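Local coordinates for putative uncharacterized protein (Pseudomonas phage 201phi2-1, PDB 3R4V), which is a phage tubulin-like protein of the tubulin/FtsZ type, modelled here with guanosine-5'-diphosphate bound, at residues A220-L234 and F242-V255. Numbering follows the deposited sequence. Where two conformers were deposited one is given.
Sequences AENVPEAISQLSLYL and FGTPIYRKVGIMKV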
loop_
_atom_site.group_PDB
_atom_site.type_symbol
_atom_site.label_atom_id
_atom_site.label_comp_id
_atom_site.label_asym_id
_atom_site.label_seq_id
_atom_site.Cartn_x
_atom_site.Cartn_y
_atom_site.Cartn_z
ATOM N N ALA A 220 14.617 2.740 14.887
ATOM C CA ALA A 220 14.341 1.349 14.540
ATOM C C ALA A 220 14.104 0.523 15.802
ATOM O O ALA A 220 13.217 -0.338 15.820
ATOM C CB ALA A 220 15.472 0.755 13.707
ATOM N N GLU A 221 14.883 0.799 16.854
ATOM C CA GLU A 221 14.727 0.119 18.146
ATOM C C GLU A 221 13.389 0.430 18.780
ATOM O O GLU A 221 12.891 -0.339 19.590
ATOM C CB GLU A 221 15.796 0.545 19.156
ATOM C CG GLU A 221 17.201 0.118 18.843
ATOM C CD GLU A 221 18.168 0.530 19.940
ATOM O OE1 GLU A 221 18.096 1.696 20.402
ATOM O OE2 GLU A 221 18.990 -0.318 20.346
ATOM N N ASN A 222 12.815 1.572 18.430
ATOM C CA ASN A 222 11.537 1.951 19.008
ATOM C C ASN A 222 10.313 1.333 18.315
ATOM O O ASN A 222 9.182 1.564 18.742
ATOM C CB ASN A 222 11.417 3.474 19.091
ATOM C CG ASN A 222 12.511 4.103 19.959
ATOM O OD1 ASN A 222 13.078 3.453 20.845
ATOM N ND2 ASN A 222 12.810 5.376 19.701
ATOM N N VAL A 223 10.529 0.543 17.262
ATOM C CA VAL A 223 9.419 -0.189 16.647
ATOM C C VAL A 223 8.987 -1.278 17.631
ATOM O O VAL A 223 9.787 -2.126 18.007
ATOM C CB VAL A 223 9.821 -0.841 15.305
ATOM C CG1 VAL A 223 8.679 -1.685 14.759
ATOM C CG2 VAL A 223 10.242 0.216 14.290
ATOM N N PRO A 224 7.725 -1.248 18.073
ATOM C CA PRO A 224 7.326 -2.217 19.105
ATOM C C PRO A 224 7.156 -3.644 18.564
ATOM O O PRO A 224 6.686 -3.835 17.431
ATOM C CB PRO A 224 5.980 -1.667 19.604
ATOM C CG PRO A 224 5.460 -0.859 18.465
ATOM C CD PRO A 224 6.660 -0.277 17.764
ATOM N N GLU A 225 7.548 -4.627 19.374
ATOM C CA GLU A 225 7.392 -6.035 19.018
ATOM C C GLU A 225 7.858 -6.369 17.601
ATOM O O GLU A 225 7.123 -6.969 16.820
ATOM C CB GLU A 225 5.937 -6.467 19.223
ATOM C CG GLU A 225 5.514 -6.319 20.689
ATOM C CD GLU A 225 4.084 -6.765 20.971
ATOM O OE1 GLU A 225 3.553 -7.619 20.233
ATOM O OE2 GLU A 225 3.492 -6.255 21.941
ATOM N N ALA A 226 9.097 -6.015 17.285
ATOM C CA ALA A 226 9.613 -6.226 15.944
ATOM C C ALA A 226 9.660 -7.715 15.652
ATOM O O ALA A 226 10.111 -8.502 16.490
ATOM C CB ALA A 226 11.000 -5.610 15.805
ATOM N N ILE A 227 9.205 -8.105 14.470
ATOM C CA ILE A 227 9.255 -9.508 14.049
ATOM C C ILE A 227 10.475 -9.825 13.188
ATOM O O ILE A 227 11.168 -10.813 13.423
ATOM C CB ILE A 227 8.006 -9.877 13.223
ATOM C CG1 ILE A 227 6.738 -9.575 14.026
ATOM C CG2 ILE A 227 8.066 -11.344 12.754
ATOM C CD1 ILE A 227 5.462 -9.603 13.174
ATOM N N SER A 228 10.719 -8.997 12.174
ATOM C CA SER A 228 11.721 -9.320 11.166
ATOM C C SER A 228 12.403 -8.036 10.704
ATOM O O SER A 228 11.737 -7.076 10.330
ATOM C CB SER A 228 11.031 -10.034 9.993
ATOM O OG SER A 228 11.944 -10.480 9.019
ATOM N N GLN A 229 13.731 -8.033 10.696
ATOM C CA GLN A 229 14.486 -6.791 10.585
ATOM C C GLN A 229 15.567 -6.939 9.524
ATOM O O GLN A 229 16.258 -7.952 9.485
ATOM C CB GLN A 229 15.153 -6.560 11.935
ATOM C CG GLN A 229 15.548 -5.153 12.300
ATOM C CD GLN A 229 15.809 -5.063 13.792
ATOM O OE1 GLN A 229 14.873 -5.006 14.594
ATOM N NE2 GLN A 229 17.084 -5.111 14.177
ATOM N N LEU A 230 15.714 -5.933 8.670
ATOM C CA LEU A 230 16.830 -5.891 7.724
ATOM C C LEU A 230 17.516 -4.535 7.865
ATOM O O LEU A 230 16.850 -3.509 7.798
ATOM C CB LEU A 230 16.303 -6.069 6.305
ATOM C CG LEU A 230 17.068 -6.985 5.359
ATOM C CD1 LEU A 230 16.138 -7.543 4.299
ATOM C CD2 LEU A 230 18.222 -6.224 4.723
ATOM N N SER A 231 18.833 -4.531 8.080
ATOM C CA SER A 231 19.584 -3.283 8.229
ATOM C C SER A 231 20.638 -3.128 7.137
ATOM O O SER A 231 21.354 -4.077 6.827
ATOM C CB SER A 231 20.261 -3.222 9.604
ATOM O OG SER A 231 19.287 -3.154 10.637
ATOM N N LEU A 232 20.715 -1.932 6.548
ATOM C CA LEU A 232 21.782 -1.605 5.608
ATOM C C LEU A 232 22.726 -0.588 6.231
ATOM O O LEU A 232 22.282 0.389 6.825
ATOM C CB LEU A 232 21.208 -1.033 4.314
ATOM C CG LEU A 232 20.309 -1.982 3.507
ATOM C CD1 LEU A 232 19.791 -1.288 2.260
ATOM C CD2 LEU A 232 21.073 -3.254 3.148
ATOM N N TYR A 233 24.028 -0.814 6.089
ATOM C CA TYR A 233 25.017 0.115 6.620
ATOM C C TYR A 233 26.035 0.481 5.552
ATOM O O TYR A 233 26.540 -0.389 4.848
ATOM C CB TYR A 233 25.771 -0.506 7.799
ATOM C CG TYR A 233 24.968 -0.748 9.062
ATOM C CD1 TYR A 233 24.769 0.269 9.985
ATOM C CD2 TYR A 233 24.438 -1.999 9.342
ATOM C CE1 TYR A 233 24.058 0.052 11.150
ATOM C CE2 TYR A 233 23.724 -2.233 10.511
ATOM C CZ TYR A 233 23.536 -1.198 11.409
ATOM O OH TYR A 233 22.828 -1.408 12.568
ATOM N N LEU A 234 26.358 1.765 5.453
ATOM C CA LEU A 234 27.444 2.213 4.584
ATOM C C LEU A 234 28.783 2.080 5.306
ATOM O O LEU A 234 29.783 1.679 4.714
ATOM C CB LEU A 234 27.221 3.661 4.148
ATOM C CG LEU A 234 28.271 4.282 3.224
ATOM C CD1 LEU A 234 28.515 3.403 2.012
ATOM C CD2 LEU A 234 27.822 5.667 2.792
ATOM N N PHE A 242 20.973 -4.708 17.362
ATOM C CA PHE A 242 20.031 -4.186 18.346
ATOM C C PHE A 242 18.650 -4.813 18.189
ATOM O O PHE A 242 18.384 -5.521 17.217
ATOM C CB PHE A 242 19.910 -2.675 18.190
ATOM C CG PHE A 242 19.358 -2.252 16.860
ATOM C CD1 PHE A 242 17.994 -2.236 16.637
ATOM C CD2 PHE A 242 20.204 -1.876 15.831
ATOM C CE1 PHE A 242 17.484 -1.849 15.416
ATOM C CE2 PHE A 242 19.699 -1.490 14.604
ATOM C CZ PHE A 242 18.336 -1.477 14.398
ATOM N N GLY A 243 17.770 -4.537 19.146
ATOM C CA GLY A 243 16.400 -5.011 19.080
ATOM C C GLY A 243 16.232 -6.477 19.438
ATOM O O GLY A 243 17.208 -7.165 19.754
ATOM N N THR A 244 14.987 -6.950 19.381
ATOM C CA THR A 244 14.637 -8.338 19.681
ATOM C C THR A 244 13.826 -9.041 18.574
ATOM O O THR A 244 12.930 -9.836 18.865
ATOM C CB THR A 244 13.816 -8.418 20.985
ATOM O OG1 THR A 244 12.870 -7.341 21.015
ATOM C CG2 THR A 244 14.722 -8.315 22.196
ATOM N N PRO A 245 14.130 -8.758 17.300
ATOM C CA PRO A 245 13.343 -9.435 16.265
ATOM C C PRO A 245 13.640 -10.927 16.223
ATOM O O PRO A 245 14.682 -11.371 16.712
ATOM C CB PRO A 245 13.838 -8.782 14.979
ATOM C CG PRO A 245 15.232 -8.382 15.287
ATOM C CD PRO A 245 15.221 -7.955 16.723
ATOM N N ILE A 246 12.712 -11.683 15.649
ATOM C CA ILE A 246 12.865 -13.110 15.438
ATOM C C ILE A 246 13.833 -13.380 14.299
ATOM O O ILE A 246 14.565 -14.370 14.313
ATOM C CB ILE A 246 11.516 -13.755 15.084
ATOM C CG1 ILE A 246 10.546 -13.645 16.259
ATOM C CG2 ILE A 246 11.712 -15.204 14.652
ATOM C CD1 ILE A 246 11.114 -14.181 17.553
ATOM N N TYR A 247 13.824 -12.503 13.303
ATOM C CA TYR A 247 14.700 -12.655 12.150
ATOM C C TYR A 247 15.442 -11.345 11.951
ATOM O O TYR A 247 14.849 -10.281 12.034
ATOM C CB TYR A 247 13.881 -13.008 10.900
ATOM C CG TYR A 247 14.689 -13.051 9.616
ATOM C CD1 TYR A 247 15.223 -14.248 9.141
ATOM C CD2 TYR A 247 14.905 -11.898 8.873
ATOM C CE1 TYR A 247 15.956 -14.290 7.970
ATOM C CE2 TYR A 247 15.642 -11.927 7.699
ATOM C CZ TYR A 247 16.159 -13.126 7.251
ATOM O OH TYR A 247 16.887 -13.162 6.084
ATOM N N ARG A 248 16.743 -11.425 11.701
ATOM C CA ARG A 248 17.581 -10.241 11.549
ATOM C C ARG A 248 18.641 -10.487 10.477
ATOM O O ARG A 248 19.281 -11.539 10.495
ATOM C CB ARG A 248 18.257 -9.948 12.893
ATOM C CG ARG A 248 19.498 -9.082 12.826
ATOM C CD ARG A 248 20.451 -9.386 13.988
ATOM N NE ARG A 248 19.791 -9.371 15.292
ATOM C CZ ARG A 248 19.519 -8.266 15.980
ATOM N NH1 ARG A 248 19.842 -7.080 15.483
ATOM N NH2 ARG A 248 18.920 -8.344 17.161
ATOM N N LYS A 249 18.839 -9.527 9.575
ATOM C CA LYS A 249 19.906 -9.605 8.571
ATOM C C LYS A 249 20.512 -8.234 8.310
ATOM O O LYS A 249 19.845 -7.211 8.445
ATOM C CB LYS A 249 19.394 -10.182 7.246
ATOM C CG LYS A 249 19.442 -11.689 7.158
ATOM C CD LYS A 249 20.854 -12.195 6.925
ATOM C CE LYS A 249 20.950 -13.676 7.265
ATOM N NZ LYS A 249 19.772 -14.438 6.748
ATOM N N VAL A 250 21.776 -8.227 7.914
ATOM C CA VAL A 250 22.479 -6.983 7.617
ATOM C C VAL A 250 23.130 -7.016 6.233
ATOM O O VAL A 250 23.675 -8.037 5.816
ATOM C CB VAL A 250 23.545 -6.681 8.689
ATOM C CG1 VAL A 250 24.404 -5.471 8.287
ATOM C CG2 VAL A 250 22.882 -6.447 10.032
ATOM N N GLY A 251 23.051 -5.898 5.518
ATOM C CA GLY A 251 23.763 -5.737 4.261
ATOM C C GLY A 251 24.697 -4.538 4.305
ATOM O O GLY A 251 24.409 -3.541 4.972
ATOM N N ILE A 252 25.821 -4.624 3.601
ATOM C CA ILE A 252 26.767 -3.511 3.559
ATOM C C ILE A 252 26.670 -2.785 2.232
ATOM O O ILE A 252 26.896 -3.376 1.178
ATOM C CB ILE A 252 28.212 -3.977 3.793
ATOM C CG1 ILE A 252 28.286 -4.738 5.115
ATOM C CG2 ILE A 252 29.173 -2.790 3.767
ATOM C CD1 ILE A 252 27.584 -4.036 6.250
ATOM N N MET A 253 26.305 -1.509 2.290
ATOM C CA MET A 253 26.140 -0.704 1.088
ATOM C C MET A 253 27.482 -0.215 0.574
ATOM O O MET A 253 28.461 -0.130 1.322
ATOM C CB MET A 253 25.211 0.484 1.347
ATOM C CG MET A 253 23.817 0.086 1.764
ATOM S SD MET A 253 22.741 1.513 1.959
ATOM C CE MET A 253 23.302 2.109 3.558
ATOM N N LYS A 254 27.519 0.118 -0.708
ATOM C CA LYS A 254 28.763 0.518 -1.349
ATOM C C LYS A 254 28.798 2.024 -1.587
ATOM O O LYS A 254 27.849 2.598 -2.109
ATOM C CB LYS A 254 28.945 -0.251 -2.658
ATOM C CG LYS A 254 29.274 -1.724 -2.446
ATOM C CD LYS A 254 29.258 -2.501 -3.753
ATOM C CE LYS A 254 29.749 -3.928 -3.552
ATOM N NZ LYS A 254 28.881 -4.708 -2.623
ATOM N N VAL A 255 29.899 2.661 -1.194
ATOM C CA VAL A 255 30.018 4.115 -1.299
ATOM C C VAL A 255 29.985 4.628 -2.737
ATOM O O VAL A 255 29.750 5.814 -2.970
ATOM C CB VAL A 255 31.281 4.652 -0.565
ATOM C CG1 VAL A 255 32.567 4.061 -1.159
ATOM C CG2 VAL A 255 31.317 6.176 -0.604
HETATM O O HOH W 1 16.787 -2.101 21.384
HETATM O O HOH W 2 10.318 -8.232 19.381
HETATM O O HOH W 3 30.728 0.309 2.785
#
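Gln229 NE2 lies over one face of the Phe242 ring, 3.5 Å from Phe242 CE1, the amide plane turned 22° from the ring plane. With chi1 of Gln229 at -157°, its CG lies opposite the backbone N, and the extended chain brings the amide to the loop, where NE2 gives a weak hydrogen bond to Phe242 O at 3.3 Å, while OE1 rests 3.5 Å from Pro245 CG. Ala220 CB and Glu221 CG also touch the ring, Glu221 CG 3.3 Å from Phe242 CD1, and Tyr233 OH meets its edge at CE2. In the conformer given, Arg248 NH1 and NH2 both donate to Phe242 O, with NH1 at 2.8 Å; Pro245 CG sits over one face of that guanidinium.

The supporting strands 228-233 and 247-252 run parallel, bonded from Tyr247 N to Ile227 O through to Met253 N to Tyr233 O. Ile227 O also takes Ile246 N. Val250 CG1 meets the Tyr233 ring edge, 3.6 Å from Tyr233 CD2; on the face that carries Leu232, the Met253 side chain crosses it at about a right angle, SD against CB. Strand 264-270 flanks 228-233 on its far side, with a classic beta bulge at Ile227 and Ser228 against Ile269, and His266 packs edge-to-face with Phe242. In this outer part of the tubulin-like C-terminal domain, the guanidinium in this conformer, and more weakly the amide, meet at one loop carbonyl, which the positive charge would probably polarise, and so link the loop to both strands.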